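Local structure of alpha-fucosidase (Bifidobacterium bifidum, 2EAB) at residues A281-Q286 with S290-E295; L137-I142 with L240-Q245; F787-T790 with K794-N797; K871-T874 with S880-V883. The protein is a 1,2-alpha-L-fucosidase that probably hydrolyses alpha-L-fucosyl linkages, this chain being the catalytic portion (glycoside hydrolase family 95) of a longer protein. All coordinates share one frame; numbering follows the deposited sequence.

Contact 1 of 4, residues A281-Q286 with S290-E295; sequences ATDYKQ and SYRTGE
Asp283 holds CG between its backbone N and carbonyl carbon (chi1 68°), which sets the carboxylate beside Arg292, whose chain folds at chi2 (-66°) to bring its CD to 3.5 Å from Asp283 OD2. They meet where the chain leaves strand 273-282, turns, and runs back as a loop, Tyr284 and Arg292 forming a single beta bridge. Thr293 N donates to Asp283 O at 2.8 Å, while the bond from Lys285 N to Tyr291 O, 3.2 Å, is weak. Between the opposite charges there is only a long salt bridge: Asp283 OD1 stands 4.0 Å from Arg292 NE, far off the guanidinium plane, an attraction of charges without a directed N-H. Water mediates instead. One molecule, in plane at the guanidinium edge, accepts from Arg292 NE and donates to Asp283 OD2; a second joins OD2 to Glu295 O. An aspartate suits this place because OD1 can meanwhile accept from the backbone N of Leu241 on the neighbouring strand. Arg292 NH1 reaches Tyr291 O at 3.0 Å, and that carbonyl takes this N-H, from above its plane, as well as the weak one from Lys285. Tyr284 and Tyr291 extend in the same direction, with Tyr284 OH at the edge of the Tyr291 ring and hydrogen-bonded to Ala489 O; the Tyr284 side chain also lies close to Leu393, a calcium-site residue. The loop closes in an ST turn: Thr293 OG1 accepts from Glu295 N at 3.1 Å and donates to the anti lone pair of Glu295 OE1 at 2.7 Å.

Contact 2 of 4, residues L137-I142 with L240-Q245; sequences LNWGDI and LLYNSQ
Tyr242 is the first residue of segment 240-245 to meet Trp139, and it does so twice. Its CB lies 3.6 Å from Trp139 CH2, and its ring presents an edge to the face of the indole six-membered ring, a T-shaped pair with planes at 81° and centroids 5.8 Å apart. Trp139 can extend this far because its CG is anti to the backbone N (chi1 -177°), sending the indole across to strand 241-250. The phenol end of Tyr242 is held separately, by Glu220. At Asn243 it is the backbone that takes part: the carbonyl O sits 3.6 Å from Trp139 CH2. The Asn243 side chain leaves on the other side of the strand, where its OD1 accepts from Gln245 NE2 at 3.0 Å and both amides bond to Asn301 of helix 297-314. Ser244 is small enough to come close to the indole, its CB 3.7 Å from Trp139 CZ2, and its OG shares with Trp139 NE1 a water that lies in the indole plane, 2.9 Å from NE1. Were Trp139 replaced by an alanine, the space between the two sheets would be likely to open, with the Tyr242 edge left without its aromatic face and the water without its N-H donor. Trp139 and Gly140 together face Phe74 in a classic beta bulge, and strands 140-145 and 241-250 belong to two different antiparallel sheets, with Trp139 reaching between them, as in the beta-sandwich of galactose mutarotase-like N-terminal domains.

Contact 3 of 4, residues F787-T790 with K794-N797; sequences FTDT and KYVN
A small two-stranded antiparallel hairpin, strands 786-788 and 794-796, is tied together by Phe787 and Tyr795, its hydrogen-bonded pair. Phe787 N donates to Tyr795 O at 3.0 Å, and Tyr795 N to Phe787 O at 2.8 Å. Their side chains run alongside each other, CD2 of Phe787 3.8 Å from CD2 of Tyr795, and that face of the hairpin rests on Val873 and Leu881, a place for large apolar surfaces. On the other face Thr788 and Lys794 form the non-hydrogen-bonded pair. The lysine chain is extended until chi4 (-71°), where it bends and delivers NZ to Thr788 OG1 at 2.8 Å; a long side chain with a polar end suits this exposed position. Asp789 continues beyond the strand, its OD1 accepting from Lys793 N, consistent with a carboxylate held in place for Tyr795, whose ring also has a cation-pi partner in Lys793. Replacing Tyr795 by an alanine is likely to deprive Phe787 of its flanking ring and Asp789 OD2 of its hydroxyl donor. That hydroxyl, Tyr795 OH, donates to Asp789 OD2 at 3.0 Å; OD2 lies in the plane of the ring, but the hydroxyl approaches from above the carboxylate plane, 37° out of it.

Contact 4 of 4, residues K871-T874 with S880-V883; sequences KVVT and SLLV
Val873 pushes its CG2 methyl into the hollow between Leu881 and Val883 on the facing strand, 3.8 Å from Leu881 CB and equally 3.8 Å from Val883 CG2. With chi1 at -62° that methyl stands between the backbone N and carbonyl carbon, while CG1 is anti to the carbonyl carbon; Val873 and Val883 cross at about a right angle, so one methyl fits against another diagonally along the hairpin. The far face is built differently. There Val872 straddles two neighbours with its forked end: CG1 leans on Ser880, 3.9 Å from its OG, and CG2 meets Leu882 CD2 at 3.9 Å. Beside this fork the small Ser880 makes a low spot over which Thr874 closes, the two hydroxyls sharing a hydrogen bond of 2.8 Å between Thr874 OG1 and Ser880 OG. The frame is a regular antiparallel hairpin whose short strand axes run at 152° to each other, with paired backbone bonds at Lys871-Val883 and Val873-Leu881; Val883 N to Lys871 O is 2.8 Å. Beta-branched valines suit such extended backbone, and Lys871, at the end of an edge strand, leads its chain away to the exterior. The chemistry divides the hairpin: Val873, Leu881 and Val883 give their face an apolar patch that receives Tyr795, whereas the face of Val872 and Leu882 ends in two hydroxyls that hydrogen-bond to each other across the strands.

Along the chain the order is contact 2, contact 1, contact 3, contact 4, each closing before the next opens. Contacts 1 and 2 lie with centres about 15 Å apart at the N-terminal beta region, where strands 241-250 and 273-282 are neighbours in one sheet; Ala281 N lies 3.0 Å from Asn243 O across that junction. Contacts 3 and 4, with centres about 10 Å apart, are two hairpins near the C-terminal end; Thr790 N probably bonds to Thr874 O at 3.0 Å. The pairs lie on opposite sides of the chain's centre, contacts 1 and 3 having centres about 49 Å apart, so they belong to separate beta regions of this multidomain enzyme, one N-terminal and one C-terminal.

Contact 1 of 4, residues A281-Q286 with S290-E295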
loop_
_atom_site.group_PDB
_atom_site.type_symbol
_atom_site.label_atom_id
_atom_site.label_comp_id
_atom_site.label_asym_id
_atom_site.label_seq_id
_atom_site.Cartn_x
_atom_site.Cartn_y
_atom_site.Cartn_z
ATOM N N ALA A 281 5.412 -21.586 -8.470
ATOM C CA ALA A 281 5.788 -21.511 -7.066
ATOM C C ALA A 281 7.292 -21.509 -6.915
ATOM O O ALA A 281 8.032 -21.923 -7.819
ATOM C CB ALA A 281 5.213 -22.679 -6.290
ATOM N N THR A 282 7.726 -21.042 -5.749
ATOM C CA THR A 282 9.098 -21.188 -5.302
ATOM C C THR A 282 9.082 -21.921 -3.965
ATOM O O THR A 282 8.008 -22.182 -3.403
ATOM C CB THR A 282 9.801 -19.828 -5.087
ATOM O OG1 THR A 282 9.326 -19.231 -3.874
ATOM C CG2 THR A 282 9.577 -18.878 -6.258
ATOM N N ASP A 283 10.273 -22.226 -3.456
ATOM C CA ASP A 283 10.420 -22.746 -2.100
ATOM C C ASP A 283 10.670 -21.646 -1.057
ATOM O O ASP A 283 11.170 -21.929 0.029
ATOM C CB ASP A 283 11.506 -23.838 -2.038
ATOM C CG ASP A 283 12.909 -23.303 -2.276
ATOM O OD1 ASP A 283 13.062 -22.261 -2.944
ATOM O OD2 ASP A 283 13.870 -23.950 -1.801
ATOM N N TYR A 284 10.324 -20.399 -1.384
ATOM C CA TYR A 284 10.372 -19.316 -0.400
ATOM C C TYR A 284 9.488 -19.641 0.802
ATOM O O TYR A 284 8.424 -20.237 0.648
ATOM C CB TYR A 284 9.893 -17.992 -1.014
ATOM C CG TYR A 284 9.789 -16.885 0.010
ATOM C CD1 TYR A 284 10.916 -16.156 0.377
ATOM C CD2 TYR A 284 8.577 -16.589 0.641
ATOM C CE1 TYR A 284 10.852 -15.161 1.343
ATOM C CE2 TYR A 284 8.495 -15.591 1.608
ATOM C CZ TYR A 284 9.632 -14.880 1.950
ATOM O OH TYR A 284 9.543 -13.892 2.913
ATOM N N LYS A 285 9.921 -19.241 1.992
ATOM C CA LYS A 285 9.014 -19.179 3.135
ATOM C C LYS A 285 9.422 -17.998 3.989
ATOM O O LYS A 285 10.610 -17.741 4.160
ATOM C CB LYS A 285 9.051 -20.475 3.949
ATOM C CG LYS A 285 7.938 -20.607 4.985
ATOM C CD LYS A 285 7.972 -21.976 5.655
ATOM C CE LYS A 285 6.974 -22.098 6.804
ATOM N NZ LYS A 285 5.566 -21.897 6.370
ATOM N N GLN A 286 8.442 -17.282 4.532
ATOM C CA GLN A 286 8.742 -16.190 5.448
ATOM C C GLN A 286 8.990 -16.802 6.824
ATOM O O GLN A 286 8.086 -16.874 7.672
ATOM C CB GLN A 286 7.629 -15.141 5.478
ATOM C CG GLN A 286 8.068 -13.879 6.218
ATOM C CD GLN A 286 7.066 -12.749 6.152
ATOM O OE1 GLN A 286 5.910 -12.929 5.764
ATOM N NE2 GLN A 286 7.509 -11.568 6.534
ATOM N N SER A 290 16.197 -19.085 7.638
ATOM C CA SER A 290 16.503 -19.777 6.374
ATOM C C SER A 290 15.658 -19.337 5.184
ATOM O O SER A 290 16.077 -19.482 4.038
ATOM C CB SER A 290 16.380 -21.291 6.539
ATOM O OG SER A 290 15.020 -21.689 6.626
ATOM N N TYR A 291 14.458 -18.839 5.468
ATOM C CA TYR A 291 13.521 -18.365 4.444
ATOM C C TYR A 291 13.247 -19.371 3.319
ATOM O O TYR A 291 13.109 -18.995 2.153
ATOM C CB TYR A 291 13.945 -17.000 3.885
ATOM C CG TYR A 291 13.853 -15.909 4.925
ATOM C CD1 TYR A 291 12.674 -15.202 5.111
ATOM C CD2 TYR A 291 14.940 -15.608 5.744
ATOM C CE1 TYR A 291 12.579 -14.210 6.082
ATOM C CE2 TYR A 291 14.861 -14.617 6.717
ATOM C CZ TYR A 291 13.680 -13.926 6.885
ATOM O OH TYR A 291 13.621 -12.951 7.859
ATOM N N ARG A 292 13.142 -20.648 3.689
ATOM C CA ARG A 292 12.813 -21.719 2.742
ATOM C C ARG A 292 11.816 -22.702 3.336
ATOM O O ARG A 292 11.772 -22.885 4.551
ATOM C CB ARG A 292 14.070 -22.487 2.314
ATOM C CG ARG A 292 15.126 -21.663 1.593
ATOM C CD ARG A 292 14.637 -21.167 0.236
ATOM N NE ARG A 292 15.715 -20.555 -0.543
ATOM C CZ ARG A 292 16.082 -19.280 -0.458
ATOM N NH1 ARG A 292 15.460 -18.449 0.376
ATOM N NH2 ARG A 292 17.079 -18.833 -1.207
ATOM N N THR A 293 11.035 -23.345 2.473
ATOM C CA THR A 293 10.097 -24.378 2.921
ATOM C C THR A 293 10.806 -25.665 3.332
ATOM O O THR A 293 10.263 -26.442 4.124
ATOM C CB THR A 293 9.079 -24.751 1.838
ATOM O OG1 THR A 293 9.779 -25.240 0.689
ATOM C CG2 THR A 293 8.216 -23.553 1.461
ATOM N N GLY A 294 11.994 -25.902 2.780
ATOM C CA GLY A 294 12.693 -27.172 2.987
ATOM C C GLY A 294 12.367 -28.212 1.928
ATOM O O GLY A 294 12.892 -29.326 1.968
ATOM N N GLU A 295 11.495 -27.861 0.985
ATOM C CA GLU A 295 11.170 -28.746 -0.131
ATOM C C GLU A 295 12.357 -28.928 -1.058
ATOM O O GLU A 295 13.186 -28.025 -1.205
ATOM C CB GLU A 295 10.020 -28.175 -0.955
ATOM C CG GLU A 295 8.671 -28.172 -0.289
ATOM C CD GLU A 295 7.700 -27.311 -1.054
ATOM O OE1 GLU A 295 7.894 -26.074 -1.065
ATOM O OE2 GLU A 295 6.759 -27.863 -1.659
HETATM O O HOH W 1 16.289 -22.921 -2.133
HETATM O O HOH W 2 13.579 -25.607 0.260
#

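Contact 2 of 4, residues L137-I142 with L240-Q245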
loop_
_atom_site.group_PDB
_atom_site.type_symbol
_atom_site.label_atom_id
_atom_site.label_comp_id
_atom_site.label_asym_id
_atom_site.label_seq_id
_atom_site.Cartn_x
_atom_site.Cartn_y
_atom_site.Cartn_z
ATOM N N LEU A 137 11.991 -9.926 -8.757
ATOM C CA LEU A 137 12.230 -10.227 -10.170
ATOM C C LEU A 137 10.951 -10.413 -10.959
ATOM O O LEU A 137 10.051 -11.132 -10.515
ATOM C CB LEU A 137 12.990 -11.548 -10.311
ATOM C CG LEU A 137 14.386 -11.718 -9.727
ATOM C CD1 LEU A 137 14.891 -13.127 -9.946
ATOM C CD2 LEU A 137 15.342 -10.726 -10.305
ATOM N N ASN A 138 10.892 -9.833 -12.159
ATOM C CA ASN A 138 9.968 -10.344 -13.162
ATOM C C ASN A 138 10.302 -11.818 -13.374
ATOM O O ASN A 138 11.469 -12.167 -13.567
ATOM C CB ASN A 138 10.096 -9.591 -14.482
ATOM C CG ASN A 138 9.426 -10.325 -15.629
ATOM O OD1 ASN A 138 8.196 -10.449 -15.677
ATOM N ND2 ASN A 138 10.228 -10.846 -16.542
ATOM N N TRP A 139 9.292 -12.680 -13.331
ATOM C CA TRP A 139 9.504 -14.109 -13.535
ATOM C C TRP A 139 9.859 -14.366 -15.001
ATOM O O TRP A 139 10.898 -14.969 -15.307
ATOM C CB TRP A 139 8.261 -14.895 -13.118
ATOM C CG TRP A 139 8.378 -16.388 -13.213
ATOM C CD1 TRP A 139 8.555 -17.133 -14.347
ATOM C CD2 TRP A 139 8.283 -17.318 -12.133
ATOM N NE1 TRP A 139 8.591 -18.469 -14.031
ATOM C CE2 TRP A 139 8.430 -18.611 -12.680
ATOM C CE3 TRP A 139 8.103 -17.184 -10.751
ATOM C CZ2 TRP A 139 8.389 -19.764 -11.896
ATOM C CZ3 TRP A 139 8.061 -18.330 -9.972
ATOM C CH2 TRP A 139 8.206 -19.605 -10.548
ATOM N N GLY A 140 9.003 -13.887 -15.897
ATOM C CA GLY A 140 9.208 -14.031 -17.331
ATOM C C GLY A 140 7.953 -13.628 -18.067
ATOM O O GLY A 140 7.281 -12.660 -17.685
ATOM N N ASP A 141 7.640 -14.376 -19.120
ATOM C CA ASP A 141 6.460 -14.119 -19.940
ATOM C C ASP A 141 5.837 -15.418 -20.415
ATOM O O ASP A 141 6.521 -16.429 -20.545
ATOM C CB ASP A 141 6.817 -13.289 -21.177
ATOM C CG ASP A 141 7.465 -11.966 -20.837
ATOM O OD1 ASP A 141 6.735 -10.959 -20.730
ATOM O OD2 ASP A 141 8.706 -11.936 -20.688
ATOM N N ILE A 142 4.529 -15.372 -20.660
ATOM C CA ILE A 142 3.826 -16.391 -21.426
ATOM C C ILE A 142 3.625 -15.829 -22.830
ATOM O O ILE A 142 3.062 -14.743 -22.991
ATOM C CB ILE A 142 2.448 -16.730 -20.805
ATOM C CG1 ILE A 142 2.614 -17.187 -19.349
ATOM C CG2 ILE A 142 1.717 -17.795 -21.640
ATOM C CD1 ILE A 142 1.326 -17.196 -18.545
ATOM N N LEU A 240 17.225 -20.072 -4.609
ATOM C CA LEU A 240 15.763 -20.193 -4.533
ATOM C C LEU A 240 15.246 -21.051 -5.686
ATOM O O LEU A 240 15.580 -20.804 -6.840
ATOM C CB LEU A 240 15.101 -18.815 -4.581
ATOM C CG LEU A 240 13.599 -18.777 -4.282
ATOM C CD1 LEU A 240 13.339 -18.960 -2.795
ATOM C CD2 LEU A 240 12.996 -17.470 -4.762
ATOM N N LEU A 241 14.444 -22.062 -5.366
ATOM C CA LEU A 241 13.883 -22.948 -6.385
ATOM C C LEU A 241 12.651 -22.324 -7.001
ATOM O O LEU A 241 11.847 -21.716 -6.302
ATOM C CB LEU A 241 13.506 -24.305 -5.792
ATOM C CG LEU A 241 14.607 -25.092 -5.082
ATOM C CD1 LEU A 241 14.030 -26.332 -4.425
ATOM C CD2 LEU A 241 15.719 -25.468 -6.050
ATOM N N TYR A 242 12.506 -22.475 -8.312
ATOM C CA TYR A 242 11.313 -21.996 -9.000
ATOM C C TYR A 242 10.802 -23.031 -9.995
ATOM O O TYR A 242 11.578 -23.811 -10.556
ATOM C CB TYR A 242 11.551 -20.638 -9.674
ATOM C CG TYR A 242 12.605 -20.632 -10.763
ATOM C CD1 TYR A 242 12.272 -20.930 -12.085
ATOM C CD2 TYR A 242 13.929 -20.307 -10.473
ATOM C CE1 TYR A 242 13.239 -20.920 -13.093
ATOM C CE2 TYR A 242 14.898 -20.292 -11.471
ATOM C CZ TYR A 242 14.549 -20.597 -12.773
ATOM O OH TYR A 242 15.526 -20.577 -13.741
ATOM N N ASN A 243 9.490 -23.023 -10.205
ATOM C CA ASN A 243 8.822 -23.996 -11.053
ATOM C C ASN A 243 7.529 -23.379 -11.568
ATOM O O ASN A 243 6.713 -22.883 -10.785
ATOM C CB ASN A 243 8.538 -25.274 -10.247
ATOM C CG ASN A 243 7.981 -26.411 -11.098
ATOM O OD1 ASN A 243 6.879 -26.323 -11.632
ATOM N ND2 ASN A 243 8.740 -27.500 -11.198
ATOM N N SER A 244 7.359 -23.386 -12.886
ATOM C CA SER A 244 6.095 -22.993 -13.489
ATOM C C SER A 244 5.647 -24.046 -14.492
ATOM O O SER A 244 6.476 -24.702 -15.138
ATOM C CB SER A 244 6.199 -21.622 -14.156
ATOM O OG SER A 244 7.004 -21.667 -15.321
ATOM N N GLN A 245 4.332 -24.212 -14.604
ATOM C CA GLN A 245 3.750 -25.212 -15.492
ATOM C C GLN A 245 2.528 -24.675 -16.204
ATOM O O GLN A 245 1.726 -23.944 -15.612
ATOM C CB GLN A 245 3.391 -26.482 -14.718
ATOM C CG GLN A 245 4.611 -27.217 -14.188
ATOM C CD GLN A 245 4.282 -28.425 -13.351
ATOM O OE1 GLN A 245 3.364 -29.191 -13.655
ATOM N NE2 GLN A 245 5.052 -28.616 -12.287
HETATM O O HOH W 3 8.653 -19.866 -16.564
#

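Contact 3 of 4, residues F787-T790 with K794-N797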
loop_
_atom_site.group_PDB
_atom_site.type_symbol
_atom_site.label_atom_id
_atom_site.label_comp_id
_atom_site.label_asym_id
_atom_site.label_seq_id
_atom_site.Cartn_x
_atom_site.Cartn_y
_atom_site.Cartn_z
ATOM N N PHE A 787 -13.843 14.274 19.031
ATOM C CA PHE A 787 -14.714 15.428 19.240
ATOM C C PHE A 787 -14.823 15.677 20.736
ATOM O O PHE A 787 -14.917 14.731 21.525
ATOM C CB PHE A 787 -16.089 15.079 18.667
ATOM C CG PHE A 787 -17.099 16.201 18.681
ATOM C CD1 PHE A 787 -17.294 16.989 17.554
ATOM C CD2 PHE A 787 -17.923 16.400 19.786
ATOM C CE1 PHE A 787 -18.267 17.984 17.545
ATOM C CE2 PHE A 787 -18.896 17.394 19.784
ATOM C CZ PHE A 787 -19.066 18.184 18.663
ATOM N N THR A 788 -14.811 16.947 21.124
ATOM C CA THR A 788 -15.011 17.313 22.525
ATOM C C THR A 788 -16.169 18.288 22.612
ATOM O O THR A 788 -16.086 19.393 22.075
ATOM C CB THR A 788 -13.753 17.956 23.140
ATOM O OG1 THR A 788 -12.640 17.076 22.964
ATOM C CG2 THR A 788 -13.947 18.219 24.632
ATOM N N ASP A 789 -17.253 17.889 23.273
ATOM C CA ASP A 789 -18.382 18.805 23.411
ATOM C C ASP A 789 -18.086 19.862 24.475
ATOM O O ASP A 789 -17.072 19.781 25.164
ATOM C CB ASP A 789 -19.733 18.078 23.597
ATOM C CG ASP A 789 -19.903 17.429 24.959
ATOM O OD1 ASP A 789 -19.226 17.806 25.936
ATOM O OD2 ASP A 789 -20.752 16.514 25.046
ATOM N N THR A 790 -18.946 20.870 24.595
ATOM C CA THR A 790 -18.655 21.980 25.515
ATOM C C THR A 790 -18.692 21.571 26.993
ATOM O O THR A 790 -18.157 22.283 27.848
ATOM C CB THR A 790 -19.577 23.191 25.294
ATOM O OG1 THR A 790 -20.935 22.781 25.452
ATOM C CG2 THR A 790 -19.387 23.786 23.909
ATOM N N LYS A 794 -15.780 13.485 25.485
ATOM C CA LYS A 794 -15.030 13.129 24.287
ATOM C C LYS A 794 -15.659 11.966 23.528
ATOM O O LYS A 794 -16.171 11.013 24.128
ATOM C CB LYS A 794 -13.563 12.857 24.629
ATOM C CG LYS A 794 -12.843 14.135 25.062
ATOM C CD LYS A 794 -11.368 13.949 25.328
ATOM C CE LYS A 794 -10.736 15.253 25.802
ATOM N NZ LYS A 794 -10.615 16.279 24.723
ATOM N N TYR A 795 -15.631 12.069 22.203
ATOM C CA TYR A 795 -16.126 11.018 21.321
ATOM C C TYR A 795 -14.991 10.681 20.372
ATOM O O TYR A 795 -14.648 11.462 19.482
ATOM C CB TYR A 795 -17.395 11.461 20.582
ATOM C CG TYR A 795 -18.432 12.042 21.520
ATOM C CD1 TYR A 795 -19.493 11.275 21.999
ATOM C CD2 TYR A 795 -18.327 13.365 21.957
ATOM C CE1 TYR A 795 -20.426 11.826 22.889
ATOM C CE2 TYR A 795 -19.243 13.917 22.834
ATOM C CZ TYR A 795 -20.287 13.145 23.288
ATOM O OH TYR A 795 -21.191 13.706 24.156
ATOM N N VAL A 796 -14.391 9.521 20.609
ATOM C CA VAL A 796 -13.181 9.105 19.919
ATOM C C VAL A 796 -13.547 8.355 18.647
ATOM O O VAL A 796 -14.422 7.479 18.662
ATOM C CB VAL A 796 -12.313 8.221 20.843
ATOM C CG1 VAL A 796 -11.078 7.713 20.118
ATOM C CG2 VAL A 796 -11.912 8.987 22.101
ATOM N N ASN A 797 -12.857 8.681 17.553
ATOM C CA ASN A 797 -13.085 8.041 16.262
ATOM C C ASN A 797 -14.529 8.190 15.796
ATOM O O ASN A 797 -15.139 7.243 15.306
ATOM C CB ASN A 797 -12.633 6.572 16.291
ATOM C CG ASN A 797 -11.133 6.438 16.461
ATOM O OD1 ASN A 797 -10.408 7.423 16.363
ATOM N ND2 ASN A 797 -10.665 5.222 16.712
#

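Contact 4 of 4, residues K871-T874 with S880-V883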
loop_
_atom_site.group_PDB
_atom_site.type_symbol
_atom_site.label_atom_id
_atom_site.label_comp_id
_atom_site.label_asym_id
_atom_site.label_seq_id
_atom_site.Cartn_x
_atom_site.Cartn_y
_atom_site.Cartn_z
ATOM N N LYS A 871 -28.984 11.698 20.891
ATOM C CA LYS A 871 -28.623 12.954 21.531
ATOM C C LYS A 871 -27.797 13.793 20.567
ATOM O O LYS A 871 -27.005 13.263 19.785
ATOM C CB LYS A 871 -27.826 12.692 22.814
ATOM C CG LYS A 871 -28.547 11.832 23.854
ATOM C CD LYS A 871 -29.719 12.562 24.497
ATOM C CE LYS A 871 -30.557 11.611 25.336
ATOM N NZ LYS A 871 -31.803 12.259 25.826
ATOM N N VAL A 872 -28.001 15.102 20.611
ATOM C CA VAL A 872 -27.166 16.032 19.864
ATOM C C VAL A 872 -26.194 16.677 20.847
ATOM O O VAL A 872 -26.615 17.269 21.850
ATOM C CB VAL A 872 -28.011 17.109 19.131
ATOM C CG1 VAL A 872 -27.113 18.140 18.445
ATOM C CG2 VAL A 872 -28.947 16.465 18.118
ATOM N N VAL A 873 -24.901 16.523 20.573
ATOM C CA VAL A 873 -23.854 17.181 21.352
ATOM C C VAL A 873 -23.142 18.195 20.461
ATOM O O VAL A 873 -23.053 18.002 19.248
ATOM C CB VAL A 873 -22.853 16.171 21.984
ATOM C CG1 VAL A 873 -23.577 15.244 22.955
ATOM C CG2 VAL A 873 -22.116 15.364 20.913
ATOM N N THR A 874 -22.643 19.270 21.063
ATOM C CA THR A 874 -22.096 20.387 20.305
ATOM C C THR A 874 -20.803 20.878 20.941
ATOM O O THR A 874 -20.682 20.922 22.165
ATOM C CB THR A 874 -23.143 21.528 20.195
ATOM O OG1 THR A 874 -24.352 20.996 19.640
ATOM C CG2 THR A 874 -22.660 22.657 19.300
ATOM N N SER A 880 -21.757 19.795 15.565
ATOM C CA SER A 880 -22.583 18.848 16.315
ATOM C C SER A 880 -22.410 17.399 15.873
ATOM O O SER A 880 -22.110 17.123 14.703
ATOM C CB SER A 880 -24.062 19.224 16.212
ATOM O OG SER A 880 -24.346 20.405 16.940
ATOM N N LEU A 881 -22.605 16.487 16.824
ATOM C CA LEU A 881 -22.733 15.061 16.542
ATOM C C LEU A 881 -24.098 14.554 16.973
ATOM O O LEU A 881 -24.685 15.050 17.943
ATOM C CB LEU A 881 -21.684 14.241 17.296
ATOM C CG LEU A 881 -20.207 14.611 17.278
ATOM C CD1 LEU A 881 -19.452 13.576 18.084
ATOM C CD2 LEU A 881 -19.657 14.677 15.870
ATOM N N LEU A 882 -24.585 13.552 16.247
ATOM C CA LEU A 882 -25.672 12.696 16.705
ATOM C C LEU A 882 -25.057 11.496 17.402
ATOM O O LEU A 882 -24.209 10.806 16.827
ATOM C CB LEU A 882 -26.505 12.221 15.520
ATOM C CG LEU A 882 -27.434 13.254 14.890
ATOM C CD1 LEU A 882 -27.795 12.854 13.470
ATOM C CD2 LEU A 882 -28.693 13.438 15.736
ATOM N N VAL A 883 -25.474 11.252 18.639
ATOM C CA VAL A 883 -24.922 10.173 19.444
ATOM C C VAL A 883 -26.032 9.203 19.814
ATOM O O VAL A 883 -27.042 9.603 20.403
ATOM C CB VAL A 883 -24.238 10.714 20.727
ATOM C CG1 VAL A 883 -23.686 9.573 21.575
ATOM C CG2 VAL A 883 -23.125 11.693 20.368
#